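Local coordinates for protein probable aminotransferase (Pseudomonas aeruginosa, PDB 5YKR) that belongs to the class-III aminotransferases, a family of pyridoxal-phosphate enzymes, and assembles as a dimer that keeps its cofactor bound to a lysine, at residues Tyr77-Ala81 / Asp441-His445; Tyr416-Val422 / Leu444-Leu449; Thr137-Ala142 / Pro293-Trp297; Val170-Gln174 / Arg186-Asn192; Ala221-Pro227 / Val254-Glu260. One frame throughout, in Å; residues are numbered along the deposited sequence.

Interaction 1 (Tyr77-Ala81 / Asp441-His445); sequences YVDFA and DVELH
Val78 tucks CG1 between its own backbone N and carbonyl carbon (chi1 47°), which leaves CG2 to meet the helix opposite, 3.6 Å from Asp441 CB. Asp441 in turn carries its carboxylate back beside its own N (chi1 -61°), so that its methylene and CG rest on the valine methyl while OD1 is held in a salt bridge with Arg438. On the other branch, Val78 CG1 reaches Leu444 CD2 at 4.2 Å, the two side chains running past each other in opposite directions.

Phe80, just beyond the strand, turns the rim of its ring to the helix backbone. CE2 of Phe80 is 3.7 Å from Asp441 O, and Val442 N also lies near the ring plane. His445 then points its edge at the Phe80 face in a T-shaped pair, centroids 5.7 Å apart and planes at 62°. No hydrogen bond crosses; the buried contact is one of apolar packing and the ring pair.

Leu362 of helix 349-372 touches both Phe80 and Val442. On the strand side, 76-79 pairs in parallel with 422-423 through backbone bonds from Val78 to Gly421 and Leu423, and helix 439-456 packs against both of these neighbouring strands.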
# COMPACT_ATOMS: atom_id res chain seq x y z
N TYR A 77 -29.25 -5.21 -2.66
CA TYR A 77 -28.83 -4.38 -3.76
C TYR A 77 -28.22 -5.23 -4.87
O TYR A 77 -27.61 -6.27 -4.58
CB TYR A 77 -27.75 -3.37 -3.31
CG TYR A 77 -28.12 -2.56 -2.09
CD1 TYR A 77 -27.97 -3.08 -0.83
CD2 TYR A 77 -28.68 -1.29 -2.21
CE1 TYR A 77 -28.38 -2.38 0.30
CE2 TYR A 77 -29.02 -0.55 -1.10
CZ TYR A 77 -28.88 -1.10 0.17
OH TYR A 77 -29.28 -0.33 1.25
N VAL A 78 -28.35 -4.76 -6.10
CA VAL A 78 -27.47 -5.16 -7.18
C VAL A 78 -26.34 -4.11 -7.20
O VAL A 78 -26.55 -2.89 -7.08
CB VAL A 78 -28.09 -5.31 -8.58
CG1 VAL A 78 -28.93 -4.18 -8.93
CG2 VAL A 78 -27.02 -5.43 -9.63
N ASP A 79 -25.11 -4.63 -7.29
CA ASP A 79 -23.90 -3.83 -7.14
C ASP A 79 -23.22 -3.64 -8.47
O ASP A 79 -22.61 -4.58 -9.04
CB ASP A 79 -22.98 -4.51 -6.12
CG ASP A 79 -21.84 -3.63 -5.68
OD1 ASP A 79 -21.68 -2.51 -6.23
OD2 ASP A 79 -21.04 -4.08 -4.82
N PHE A 80 -23.29 -2.39 -8.98
CA PHE A 80 -22.50 -1.93 -10.12
C PHE A 80 -21.26 -1.08 -9.73
O PHE A 80 -20.53 -0.59 -10.59
CB PHE A 80 -23.40 -1.11 -11.10
CG PHE A 80 -24.41 -1.92 -11.86
CD1 PHE A 80 -24.03 -2.66 -12.95
CD2 PHE A 80 -25.72 -2.02 -11.44
CE1 PHE A 80 -24.93 -3.41 -13.66
CE2 PHE A 80 -26.63 -2.79 -12.15
CZ PHE A 80 -26.24 -3.45 -13.25
N ALA A 81 -21.10 -0.90 -8.41
CA ALA A 81 -19.94 -0.19 -7.84
C ALA A 81 -18.73 -1.11 -7.64
O ALA A 81 -17.59 -0.73 -7.93
CB ALA A 81 -20.34 0.39 -6.49
N ASP A 441 -30.63 -7.22 -13.81
CA ASP A 441 -29.98 -6.21 -12.99
C ASP A 441 -29.75 -4.94 -13.81
O ASP A 441 -29.95 -3.82 -13.33
CB ASP A 441 -28.61 -6.72 -12.54
CG ASP A 441 -28.66 -7.97 -11.70
OD1 ASP A 441 -29.70 -8.23 -11.04
OD2 ASP A 441 -27.62 -8.71 -11.72
N VAL A 442 -29.35 -5.14 -15.05
CA VAL A 442 -29.20 -4.02 -15.99
C VAL A 442 -30.55 -3.34 -16.24
O VAL A 442 -30.64 -2.10 -16.26
CB VAL A 442 -28.55 -4.50 -17.29
CG1 VAL A 442 -28.57 -3.39 -18.33
CG2 VAL A 442 -27.14 -4.97 -17.04
N GLU A 443 -31.60 -4.14 -16.42
CA GLU A 443 -32.93 -3.57 -16.63
C GLU A 443 -33.38 -2.75 -15.43
O GLU A 443 -34.01 -1.68 -15.59
CB GLU A 443 -33.94 -4.71 -16.97
CG GLU A 443 -33.64 -5.35 -18.32
CD GLU A 443 -34.17 -6.81 -18.53
OE1 GLU A 443 -35.02 -7.34 -17.74
OE2 GLU A 443 -33.72 -7.44 -19.53
N LEU A 444 -33.07 -3.21 -14.23
CA LEU A 444 -33.42 -2.44 -13.02
C LEU A 444 -32.68 -1.11 -13.01
O LEU A 444 -33.27 -0.04 -12.79
CB LEU A 444 -33.15 -3.24 -11.75
CG LEU A 444 -33.43 -2.54 -10.41
CD1 LEU A 444 -34.92 -2.17 -10.29
CD2 LEU A 444 -33.02 -3.40 -9.26
N HIS A 445 -31.37 -1.14 -13.20
CA HIS A 445 -30.62 0.11 -13.35
C HIS A 445 -31.29 1.06 -14.34
O HIS A 445 -31.47 2.26 -14.07
CB HIS A 445 -29.18 -0.20 -13.82
CG HIS A 445 -28.39 1.04 -14.16
ND1 HIS A 445 -28.35 1.62 -15.41
CD2 HIS A 445 -27.59 1.79 -13.37
CE1 HIS A 445 -27.59 2.69 -15.37
NE2 HIS A 445 -27.09 2.80 -14.15

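Interaction 2 (Tyr416-Val422 / Leu444-Leu449); sequences YLLNRGV and LHDRLL
Leu448 buries the most surface here, and Leu417 and Val422 close round it. The Leu448 side chain leaves its helix beside the backbone N (chi1 -67°) and pushes both methyls toward the turn that follows helix 407-418. CD1 of Leu448 lies 3.6 Å from Arg420 O and also meets Arg420 CB, while CD2 rests on Arg420 CB and CD, so the first half of the arginine forms an apolar cover.

Leu417 comes in across the base of Leu448, with CD1 3.9 Å from Leu448 CB. Its chi1 of -95° is well off a staggered value; from there Leu417 CD2 reaches His445 CD2 at 3.8 Å, approaching that ring obliquely.

Val422 uses one methyl twice: CG2 is 3.7 Å from Leu448 CD1 and equally 3.7 Å from Leu444 CD2. Its other methyl, CG1, sits at the edge of the His445 ring.

The polar end of Arg420 turns back along its own segment. NH1 of Arg420 donates to Tyr416 O at 3.0 Å, in the carbonyl plane, and lies over one face of the Tyr416 ring, above its centre; a salt bridge to Glu19 ties the same nitrogen to helix 9-26. Tyr416 OH bonds to Glu455, farther along helix 439-456.

What shapes the turn is a Schellman motif ending helix 407-418: Val422 N returns to Leu417 O, Gly421 N to Leu418 O, and Gly421, with phi of 90°, takes the C-prime position.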
# COMPACT_ATOMS: atom_id res chain seq x y z
N TYR A 416 -31.04 8.12 -5.35
CA TYR A 416 -32.32 7.60 -5.86
C TYR A 416 -32.17 6.12 -6.18
O TYR A 416 -33.02 5.29 -5.79
CB TYR A 416 -32.74 8.40 -7.08
CG TYR A 416 -34.13 8.10 -7.57
CD1 TYR A 416 -34.37 7.00 -8.36
CD2 TYR A 416 -35.21 8.91 -7.20
CE1 TYR A 416 -35.64 6.73 -8.85
CE2 TYR A 416 -36.48 8.64 -7.66
CZ TYR A 416 -36.68 7.52 -8.48
OH TYR A 416 -37.93 7.23 -8.94
N LEU A 417 -31.07 5.76 -6.85
CA LEU A 417 -30.82 4.36 -7.19
C LEU A 417 -30.55 3.52 -5.95
O LEU A 417 -31.08 2.41 -5.80
CB LEU A 417 -29.72 4.24 -8.24
CG LEU A 417 -30.26 4.16 -9.64
CD1 LEU A 417 -30.93 5.45 -10.06
CD2 LEU A 417 -29.21 3.84 -10.65
N LEU A 418 -29.73 4.04 -5.04
CA LEU A 418 -29.40 3.29 -3.80
C LEU A 418 -30.65 2.93 -3.01
O LEU A 418 -30.86 1.77 -2.60
CB LEU A 418 -28.42 4.13 -2.95
CG LEU A 418 -27.92 3.50 -1.65
CD1 LEU A 418 -26.54 4.09 -1.29
CD2 LEU A 418 -28.90 3.59 -0.48
N ASN A 419 -31.52 3.92 -2.82
CA ASN A 419 -32.77 3.69 -2.06
C ASN A 419 -33.73 2.71 -2.73
O ASN A 419 -34.69 2.27 -2.08
CB ASN A 419 -33.50 5.02 -1.83
CG ASN A 419 -32.88 5.89 -0.72
OD1 ASN A 419 -32.22 5.41 0.20
ND2 ASN A 419 -33.14 7.22 -0.83
N ARG A 420 -33.49 2.37 -3.98
CA ARG A 420 -34.31 1.41 -4.73
C ARG A 420 -33.50 0.19 -5.17
O ARG A 420 -33.89 -0.55 -6.06
CB ARG A 420 -34.99 2.14 -5.91
CG ARG A 420 -36.03 3.15 -5.43
CD ARG A 420 -36.40 4.14 -6.53
NE ARG A 420 -37.28 5.18 -6.01
CZ ARG A 420 -36.91 6.19 -5.25
NH1 ARG A 420 -35.64 6.33 -4.85
NH2 ARG A 420 -37.81 7.07 -4.80
N GLY A 421 -32.37 -0.06 -4.46
CA GLY A 421 -31.67 -1.34 -4.58
C GLY A 421 -30.59 -1.47 -5.65
O GLY A 421 -30.26 -2.60 -6.06
N VAL A 422 -29.99 -0.35 -6.07
CA VAL A 422 -28.88 -0.39 -7.03
C VAL A 422 -27.73 0.48 -6.48
O VAL A 422 -27.92 1.68 -6.21
CB VAL A 422 -29.29 0.11 -8.41
CG1 VAL A 422 -28.07 0.25 -9.30
CG2 VAL A 422 -30.34 -0.81 -9.04
N LEU A 444 -33.07 -3.21 -14.23
CA LEU A 444 -33.42 -2.44 -13.02
C LEU A 444 -32.68 -1.11 -13.01
O LEU A 444 -33.27 -0.04 -12.79
CB LEU A 444 -33.15 -3.24 -11.75
CG LEU A 444 -33.43 -2.54 -10.41
CD1 LEU A 444 -34.92 -2.17 -10.29
CD2 LEU A 444 -33.02 -3.40 -9.26
N HIS A 445 -31.37 -1.14 -13.20
CA HIS A 445 -30.62 0.11 -13.35
C HIS A 445 -31.29 1.06 -14.34
O HIS A 445 -31.47 2.26 -14.07
CB HIS A 445 -29.18 -0.20 -13.82
CG HIS A 445 -28.39 1.04 -14.16
ND1 HIS A 445 -28.35 1.62 -15.41
CD2 HIS A 445 -27.59 1.79 -13.37
CE1 HIS A 445 -27.59 2.69 -15.37
NE2 HIS A 445 -27.09 2.80 -14.15
N ASP A 446 -31.59 0.54 -15.51
CA ASP A 446 -32.11 1.35 -16.61
C ASP A 446 -33.43 2.02 -16.22
O ASP A 446 -33.61 3.23 -16.46
CB ASP A 446 -32.30 0.49 -17.87
CG ASP A 446 -32.47 1.32 -19.10
OD1 ASP A 446 -31.53 2.09 -19.42
OD2 ASP A 446 -33.56 1.27 -19.72
N ARG A 447 -34.34 1.22 -15.65
CA ARG A 447 -35.64 1.72 -15.23
C ARG A 447 -35.52 2.79 -14.16
O ARG A 447 -36.18 3.85 -14.22
CB ARG A 447 -36.57 0.59 -14.72
CG ARG A 447 -36.93 -0.44 -15.76
CD ARG A 447 -38.01 -1.33 -15.26
NE ARG A 447 -37.69 -2.03 -14.03
CZ ARG A 447 -37.17 -3.25 -13.97
NH1 ARG A 447 -36.87 -3.93 -15.08
NH2 ARG A 447 -36.97 -3.81 -12.79
N LEU A 448 -34.69 2.55 -13.15
CA LEU A 448 -34.55 3.50 -12.06
C LEU A 448 -33.94 4.84 -12.50
O LEU A 448 -34.36 5.89 -12.05
CB LEU A 448 -33.70 2.90 -10.93
CG LEU A 448 -34.34 1.72 -10.23
CD1 LEU A 448 -33.41 1.25 -9.13
CD2 LEU A 448 -35.70 2.05 -9.63
N LEU A 449 -32.95 4.77 -13.38
CA LEU A 449 -32.34 5.99 -13.90
C LEU A 449 -33.37 6.80 -14.69
O LEU A 449 -33.45 8.05 -14.56
CB LEU A 449 -31.10 5.70 -14.73
CG LEU A 449 -30.41 6.91 -15.36
CD1 LEU A 449 -29.88 7.89 -14.31
CD2 LEU A 449 -29.26 6.43 -16.23

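Interaction 3 (Thr137-Ala142 / Pro293-Trp297); sequences TSATDA and PSAVW
Ala139 N donates to a water 2.9 Å away, and that water gives a weak bond, at 3.4 Å, to Ser294 O across the contact. This is the polar link between the two segments, because the direct approach of Thr137 O to Ser294 N has too poor an angle for a hydrogen bond.

The rest is close packing of small groups. Ala295 CB presses on the peptide joining Ser138 to Ala139, 3.4 Å from Ser138 C and from Ala139 N alike. Pro293 CB sits 3.3 Å from Thr137 O. Farther on, Ala142 CB meets Trp297 CD1 at 3.8 Å, obliquely to the indole; Trp297 places CG between its backbone N and carbonyl carbon (chi1 65°), which brings the five-membered ring up beside the helix.

Ser138 is the N-cap of helix 139-154, its OG accepting from Asp141 N at 3.0 Å. Strand 132-136 runs into this cap next to strand 295-299, to which it is bonded between Thr136 and Ala295. At the dimer interface, Thr137 and Pro293 each pack on the other's counterpart in the second subunit.

In the first turn of this helix, Thr140 OG1 bonds to phosphate oxygen OP3 of the modified lysine at position 286. Serine and water satisfy two N-H groups of that turn, and the helix N-terminus, being near the phosphate, may favour the anion, while alanines let strand and helix backbones come together closely.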
# COMPACT_ATOMS: atom_id res chain seq x y z
N THR A 137 1.74 -3.31 -2.98
CA THR A 137 0.45 -3.39 -2.23
C THR A 137 -0.62 -2.45 -2.74
O THR A 137 -1.70 -2.43 -2.17
CB THR A 137 0.71 -3.23 -0.72
OG1 THR A 137 1.35 -2.00 -0.46
CG2 THR A 137 1.56 -4.34 -0.18
N SER A 138 -0.33 -1.69 -3.79
CA SER A 138 -1.38 -0.81 -4.41
C SER A 138 -0.91 -0.28 -5.76
O SER A 138 0.27 -0.17 -6.02
CB SER A 138 -1.64 0.39 -3.52
OG SER A 138 -0.52 1.28 -3.46
N ALA A 139 -1.87 0.11 -6.59
CA ALA A 139 -1.56 0.78 -7.84
C ALA A 139 -0.77 2.06 -7.59
O ALA A 139 0.13 2.38 -8.34
CB ALA A 139 -2.81 1.05 -8.65
N THR A 140 -1.16 2.81 -6.56
CA THR A 140 -0.37 4.00 -6.23
C THR A 140 1.11 3.68 -6.10
O THR A 140 1.97 4.39 -6.68
CB THR A 140 -0.86 4.62 -4.92
OG1 THR A 140 -2.17 5.16 -5.09
CG2 THR A 140 0.06 5.72 -4.47
N ASP A 141 1.42 2.64 -5.34
CA ASP A 141 2.81 2.33 -5.10
C ASP A 141 3.51 1.86 -6.38
O ASP A 141 4.67 2.18 -6.60
CB ASP A 141 2.95 1.27 -4.01
CG ASP A 141 2.75 1.82 -2.64
OD1 ASP A 141 2.54 3.05 -2.45
OD2 ASP A 141 2.86 0.98 -1.70
N ALA A 142 2.81 1.09 -7.22
CA ALA A 142 3.37 0.73 -8.50
C ALA A 142 3.77 1.97 -9.30
O ALA A 142 4.89 2.09 -9.80
CB ALA A 142 2.44 -0.18 -9.29
N PRO A 293 -5.13 -5.97 -0.89
CA PRO A 293 -4.42 -4.84 -1.51
C PRO A 293 -3.22 -5.32 -2.31
O PRO A 293 -2.34 -6.00 -1.78
CB PRO A 293 -4.00 -3.99 -0.30
CG PRO A 293 -5.08 -4.27 0.72
CD PRO A 293 -5.40 -5.74 0.55
N SER A 294 -3.18 -4.96 -3.59
CA SER A 294 -2.16 -5.48 -4.51
C SER A 294 -2.13 -4.67 -5.79
O SER A 294 -3.12 -4.00 -6.15
CB SER A 294 -2.43 -6.93 -4.89
OG SER A 294 -2.67 -7.83 -3.83
N ALA A 295 -0.98 -4.74 -6.45
CA ALA A 295 -0.88 -4.33 -7.85
C ALA A 295 0.32 -5.05 -8.45
O ALA A 295 1.21 -5.53 -7.71
CB ALA A 295 -0.72 -2.81 -7.99
N VAL A 296 0.36 -5.08 -9.79
CA VAL A 296 1.54 -5.50 -10.50
C VAL A 296 2.03 -4.37 -11.38
O VAL A 296 1.23 -3.52 -11.85
CB VAL A 296 1.28 -6.77 -11.36
CG1 VAL A 296 0.96 -7.96 -10.48
CG2 VAL A 296 0.17 -6.55 -12.41
N TRP A 297 3.32 -4.36 -11.67
CA TRP A 297 3.85 -3.56 -12.72
C TRP A 297 4.83 -4.35 -13.52
O TRP A 297 5.55 -5.18 -12.97
CB TRP A 297 4.39 -2.23 -12.24
CG TRP A 297 5.53 -2.24 -11.38
CD1 TRP A 297 5.53 -2.21 -10.03
CD2 TRP A 297 6.90 -2.20 -11.80
NE1 TRP A 297 6.83 -2.15 -9.56
CE2 TRP A 297 7.70 -2.15 -10.63
CE3 TRP A 297 7.53 -2.22 -13.06
CZ2 TRP A 297 9.09 -2.13 -10.67
CZ3 TRP A 297 8.92 -2.17 -13.10
CH2 TRP A 297 9.66 -2.10 -11.94
O HOH W 1 -4.56 -0.94 -6.00

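Interaction 4 (Val170-Gln174 / Arg186-Asn192); sequences VDESQ and RAGVHPN
Arg186 grips Gln174 at both ends. Its backbone N donates to Gln174 O at 2.9 Å, and its side chain, bent at chi3 (-43°), doubles back to deliver two nitrogens to a single oxygen: NE reaches Gln174 OE1 at 2.9 Å, nearly in line with the amide C=O, and NH2 reaches the same atom at 3.0 Å from above the amide plane. OE1 lies in the guanidinium plane, yet amide and guanidinium stand 80° apart. Ser173 O lies over one guanidinium face, toward the rim. Asn165 steadies both groups, OD1 accepting from Arg186 NH2 and ND2 donating to Ser173 O.

From Arg186 the chain makes a type II beta turn to Val189, with Gly188 at positive phi; Ala187 O accepts from Asn321 of the second subunit. The two segments flank the short strands 175-177 and 183-185, so the contact closes the base of this excursion and itself lies at the dimer interface.

Val189 crosses the glutamine at about a right angle, CG1 lying 3.7 Å from Gln174 CB, and a water sits 2.9 Å from both Gln174 O and Val189 O. His190 next lends ND1 as acceptor to Asn192 N. Asn192 ND2 then donates to Asp171 OD2 at 2.9 Å, meeting the carboxylate from above its plane; Asp171 OD1 is in a salt bridge with Arg148 of the second subunit, and Asn192 OD1 accepts from Arg151 of that same subunit.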
# COMPACT_ATOMS: atom_id res chain seq x y z
N VAL A 170 -0.19 9.73 -5.64
CA VAL A 170 1.12 10.00 -6.27
C VAL A 170 1.22 11.53 -6.25
O VAL A 170 0.56 12.22 -7.05
CB VAL A 170 1.20 9.46 -7.72
CG1 VAL A 170 2.53 9.83 -8.35
CG2 VAL A 170 0.97 7.96 -7.76
N ASP A 171 1.98 12.09 -5.31
CA ASP A 171 1.90 13.55 -5.07
C ASP A 171 2.27 14.35 -6.30
O ASP A 171 1.64 15.38 -6.57
CB ASP A 171 2.83 13.92 -3.91
CG ASP A 171 2.37 13.40 -2.54
OD1 ASP A 171 1.25 12.90 -2.37
OD2 ASP A 171 3.15 13.57 -1.56
N GLU A 172 3.24 13.89 -7.09
CA GLU A 172 3.68 14.62 -8.30
C GLU A 172 2.57 14.76 -9.33
O GLU A 172 2.65 15.64 -10.19
CB GLU A 172 4.85 13.95 -9.02
CG GLU A 172 6.05 13.64 -8.23
CD GLU A 172 5.99 12.19 -7.82
OE1 GLU A 172 5.08 11.91 -7.00
OE2 GLU A 172 6.82 11.37 -8.30
N SER A 173 1.55 13.90 -9.27
CA SER A 173 0.46 13.97 -10.23
C SER A 173 -0.67 14.91 -9.84
O SER A 173 -1.58 15.13 -10.63
CB SER A 173 -0.18 12.56 -10.44
OG SER A 173 -0.93 12.12 -9.29
N GLN A 174 -0.62 15.44 -8.61
CA GLN A 174 -1.75 16.16 -7.99
C GLN A 174 -1.70 17.65 -8.40
O GLN A 174 -1.54 18.54 -7.57
CB GLN A 174 -1.77 16.01 -6.49
CG GLN A 174 -1.74 14.58 -5.97
CD GLN A 174 -3.03 13.82 -6.04
OE1 GLN A 174 -4.00 14.26 -6.71
NE2 GLN A 174 -3.09 12.66 -5.34
N ARG A 186 -3.69 20.50 -7.48
CA ARG A 186 -5.08 20.07 -7.75
C ARG A 186 -5.98 20.61 -6.64
O ARG A 186 -5.58 20.62 -5.46
CB ARG A 186 -5.14 18.51 -7.79
CG ARG A 186 -6.31 18.06 -8.60
CD ARG A 186 -6.59 16.63 -8.60
NE ARG A 186 -5.51 15.67 -8.72
CZ ARG A 186 -5.28 14.88 -9.76
NH1 ARG A 186 -5.74 15.19 -10.95
NH2 ARG A 186 -4.55 13.77 -9.58
N ALA A 187 -7.21 21.00 -7.00
CA ALA A 187 -8.12 21.55 -6.03
C ALA A 187 -8.35 20.55 -4.90
O ALA A 187 -8.64 19.39 -5.12
CB ALA A 187 -9.45 21.88 -6.69
N GLY A 188 -8.22 21.06 -3.69
CA GLY A 188 -8.40 20.23 -2.51
C GLY A 188 -7.27 19.29 -2.17
O GLY A 188 -7.40 18.53 -1.20
N VAL A 189 -6.16 19.35 -2.91
CA VAL A 189 -5.02 18.49 -2.61
C VAL A 189 -3.82 19.38 -2.28
O VAL A 189 -3.22 20.04 -3.14
CB VAL A 189 -4.68 17.56 -3.78
CG1 VAL A 189 -3.55 16.61 -3.35
CG2 VAL A 189 -5.92 16.78 -4.27
N HIS A 190 -3.51 19.43 -1.00
CA HIS A 190 -2.42 20.28 -0.51
C HIS A 190 -1.11 19.90 -1.24
O HIS A 190 -0.85 18.72 -1.51
CB HIS A 190 -2.23 20.02 0.98
CG HIS A 190 -1.38 21.02 1.69
ND1 HIS A 190 -0.01 20.95 1.69
CD2 HIS A 190 -1.72 22.08 2.47
CE1 HIS A 190 0.47 21.93 2.45
NE2 HIS A 190 -0.55 22.64 2.92
N PRO A 191 -0.24 20.86 -1.55
CA PRO A 191 0.99 20.47 -2.25
C PRO A 191 1.97 19.61 -1.46
O PRO A 191 2.87 19.04 -2.00
CB PRO A 191 1.61 21.81 -2.69
CG PRO A 191 0.95 22.82 -1.88
CD PRO A 191 -0.39 22.32 -1.44
N ASN A 192 1.78 19.58 -0.16
CA ASN A 192 2.43 18.60 0.70
C ASN A 192 3.95 18.76 0.70
O ASN A 192 4.70 17.78 0.72
CB ASN A 192 2.00 17.17 0.32
CG ASN A 192 2.38 16.16 1.39
OD1 ASN A 192 2.39 16.51 2.58
ND2 ASN A 192 2.66 14.92 0.98
O HOH W 2 -1.02 18.96 -4.74

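Interaction 5 (Ala221-Pro227 / Val254-Glu260); sequences AAVLTEP and VALIIDE
The flat groups that meet are peptide units of Ala221-Pro227 and Val254-Glu260, joined N-H to C=O. Ala222, Leu224, Ala255 and Ile257 cover one side of the paired strands, and Val223, Thr225, Leu256 and Ile258 the other. Val223 N meets Ala255 O at 2.8 Å and Ile257 N meets Val223 O at 2.8 Å, both nearly straight onto the carbonyl. The bond from Ala255 N to Ala221 O is longer, at 3.3 Å, and comes in tilted.

On the first side Ile257 is the key piece: CG2 touches Leu224 CD1 at 3.6 Å and CD1 touches Ala222 CB at 3.6 Å, beneath helix 139-154. The strands are parallel, joined by a beta-alpha-beta crossover through helix 241-251, which packs on Val223 and Leu256 on the other side.

Past the last backbone bond, Asp259 N to Thr225 O at 2.9 Å, Pro227 CD settles 3.8 Å from Ile258 CG2. A water donates to Asp259 O and to Glu226 OE2, which is also hydrogen-bonded to Thr230. OD1 of Asp259 is hydrogen-bonded to Thr261 and OD2 to His167 and Asn143, close to N1 of the modified lysine at position 286, where fold-type I pyridoxal-phosphate enzymes keep an aspartate.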
# COMPACT_ATOMS: atom_id res chain seq x y z
N ALA A 221 11.56 12.24 -17.39
CA ALA A 221 11.88 10.85 -17.18
C ALA A 221 10.79 9.92 -17.75
O ALA A 221 11.11 8.81 -18.26
CB ALA A 221 12.05 10.57 -15.71
N ALA A 222 9.54 10.32 -17.64
CA ALA A 222 8.42 9.45 -18.02
C ALA A 222 7.16 10.27 -18.32
O ALA A 222 6.98 11.35 -17.74
CB ALA A 222 8.13 8.45 -16.92
N VAL A 223 6.30 9.65 -19.14
CA VAL A 223 4.92 10.05 -19.28
C VAL A 223 4.10 8.98 -18.57
O VAL A 223 4.22 7.79 -18.90
CB VAL A 223 4.46 10.15 -20.76
CG1 VAL A 223 2.98 10.40 -20.85
CG2 VAL A 223 5.24 11.23 -21.50
N LEU A 224 3.25 9.38 -17.65
CA LEU A 224 2.35 8.49 -16.91
C LEU A 224 0.92 8.79 -17.36
O LEU A 224 0.47 9.97 -17.27
CB LEU A 224 2.45 8.70 -15.39
CG LEU A 224 1.46 7.97 -14.48
CD1 LEU A 224 1.53 6.44 -14.67
CD2 LEU A 224 1.73 8.30 -13.05
N THR A 225 0.19 7.78 -17.83
CA THR A 225 -1.18 8.02 -18.32
C THR A 225 -2.02 6.75 -18.31
O THR A 225 -1.50 5.65 -18.56
CB THR A 225 -1.17 8.61 -19.74
OG1 THR A 225 -2.50 9.04 -20.12
CG2 THR A 225 -0.60 7.65 -20.79
N GLU A 226 -3.32 6.91 -18.10
CA GLU A 226 -4.27 5.88 -18.55
C GLU A 226 -4.29 5.92 -20.08
O GLU A 226 -4.09 6.97 -20.69
CB GLU A 226 -5.66 6.14 -18.02
CG GLU A 226 -5.81 6.04 -16.51
CD GLU A 226 -7.28 6.16 -16.16
OE1 GLU A 226 -7.78 7.34 -16.04
OE2 GLU A 226 -7.97 5.12 -16.05
N PRO A 227 -4.58 4.78 -20.72
CA PRO A 227 -4.73 4.82 -22.19
C PRO A 227 -6.04 5.43 -22.68
O PRO A 227 -6.18 5.74 -23.87
CB PRO A 227 -4.59 3.34 -22.57
CG PRO A 227 -5.14 2.60 -21.39
CD PRO A 227 -4.80 3.42 -20.17
N VAL A 254 11.89 8.89 -23.67
CA VAL A 254 11.06 9.09 -22.50
C VAL A 254 10.22 7.81 -22.26
O VAL A 254 9.60 7.32 -23.18
CB VAL A 254 10.13 10.31 -22.65
CG1 VAL A 254 9.11 10.36 -21.54
CG2 VAL A 254 10.97 11.60 -22.70
N ALA A 255 10.22 7.29 -21.03
CA ALA A 255 9.41 6.11 -20.71
C ALA A 255 7.94 6.39 -20.84
O ALA A 255 7.46 7.40 -20.32
CB ALA A 255 9.75 5.61 -19.31
N LEU A 256 7.20 5.45 -21.42
CA LEU A 256 5.76 5.53 -21.54
C LEU A 256 5.15 4.52 -20.55
O LEU A 256 5.31 3.28 -20.74
CB LEU A 256 5.30 5.20 -22.97
CG LEU A 256 3.80 5.20 -23.21
CD1 LEU A 256 3.18 6.52 -22.83
CD2 LEU A 256 3.52 4.80 -24.67
N ILE A 257 4.49 5.04 -19.52
CA ILE A 257 3.87 4.21 -18.48
C ILE A 257 2.37 4.24 -18.69
O ILE A 257 1.74 5.31 -18.61
CB ILE A 257 4.17 4.74 -17.06
CG1 ILE A 257 5.66 5.00 -16.84
CG2 ILE A 257 3.57 3.77 -16.02
CD1 ILE A 257 5.91 5.87 -15.64
N ILE A 258 1.80 3.04 -18.93
CA ILE A 258 0.37 2.90 -19.20
C ILE A 258 -0.27 2.25 -17.96
O ILE A 258 0.06 1.13 -17.57
CB ILE A 258 0.11 2.07 -20.46
CG1 ILE A 258 0.76 2.76 -21.69
CG2 ILE A 258 -1.36 1.85 -20.65
CD1 ILE A 258 0.21 4.08 -22.04
N ASP A 259 -1.16 3.01 -17.32
CA ASP A 259 -1.87 2.63 -16.10
C ASP A 259 -3.26 2.13 -16.46
O ASP A 259 -4.14 2.90 -16.86
CB ASP A 259 -1.96 3.84 -15.15
CG ASP A 259 -2.61 3.53 -13.83
OD1 ASP A 259 -3.15 2.42 -13.62
OD2 ASP A 259 -2.59 4.49 -12.96
N GLU A 260 -3.45 0.80 -16.30
CA GLU A 260 -4.64 0.09 -16.72
C GLU A 260 -5.52 -0.31 -15.55
O GLU A 260 -6.41 -1.17 -15.67
CB GLU A 260 -4.28 -1.15 -17.55
CG GLU A 260 -3.64 -0.72 -18.88
CD GLU A 260 -4.44 -1.18 -20.10
OE1 GLU A 260 -5.70 -1.25 -20.05
OE2 GLU A 260 -3.81 -1.42 -21.16
O HOH W 3 -6.86 2.73 -16.13

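Interactions 1 and 2 touch, their centres about 7 Å apart; they share Leu444 and His445 on helix 439-456, and Val78 N probably bonds to Gly421 O between them. Interactions 3, 4 and 5 lie on the opposite side of the chain's centre from interaction 1, about 28 to 34 Å from it by centres. Interactions 3 and 5 both reach the seven-stranded sheet, about 15 Å apart by centres, while 3 and 4 touch through Thr140 and Val170, and both meet the second subunit. Along the chain, 4 and then 5 are nested inside 3, itself inside 1, and 2 follows all three. An early strand, 76-79, and the C-terminal helix 439-456 thus pack together, away from the contacts round the cofactor.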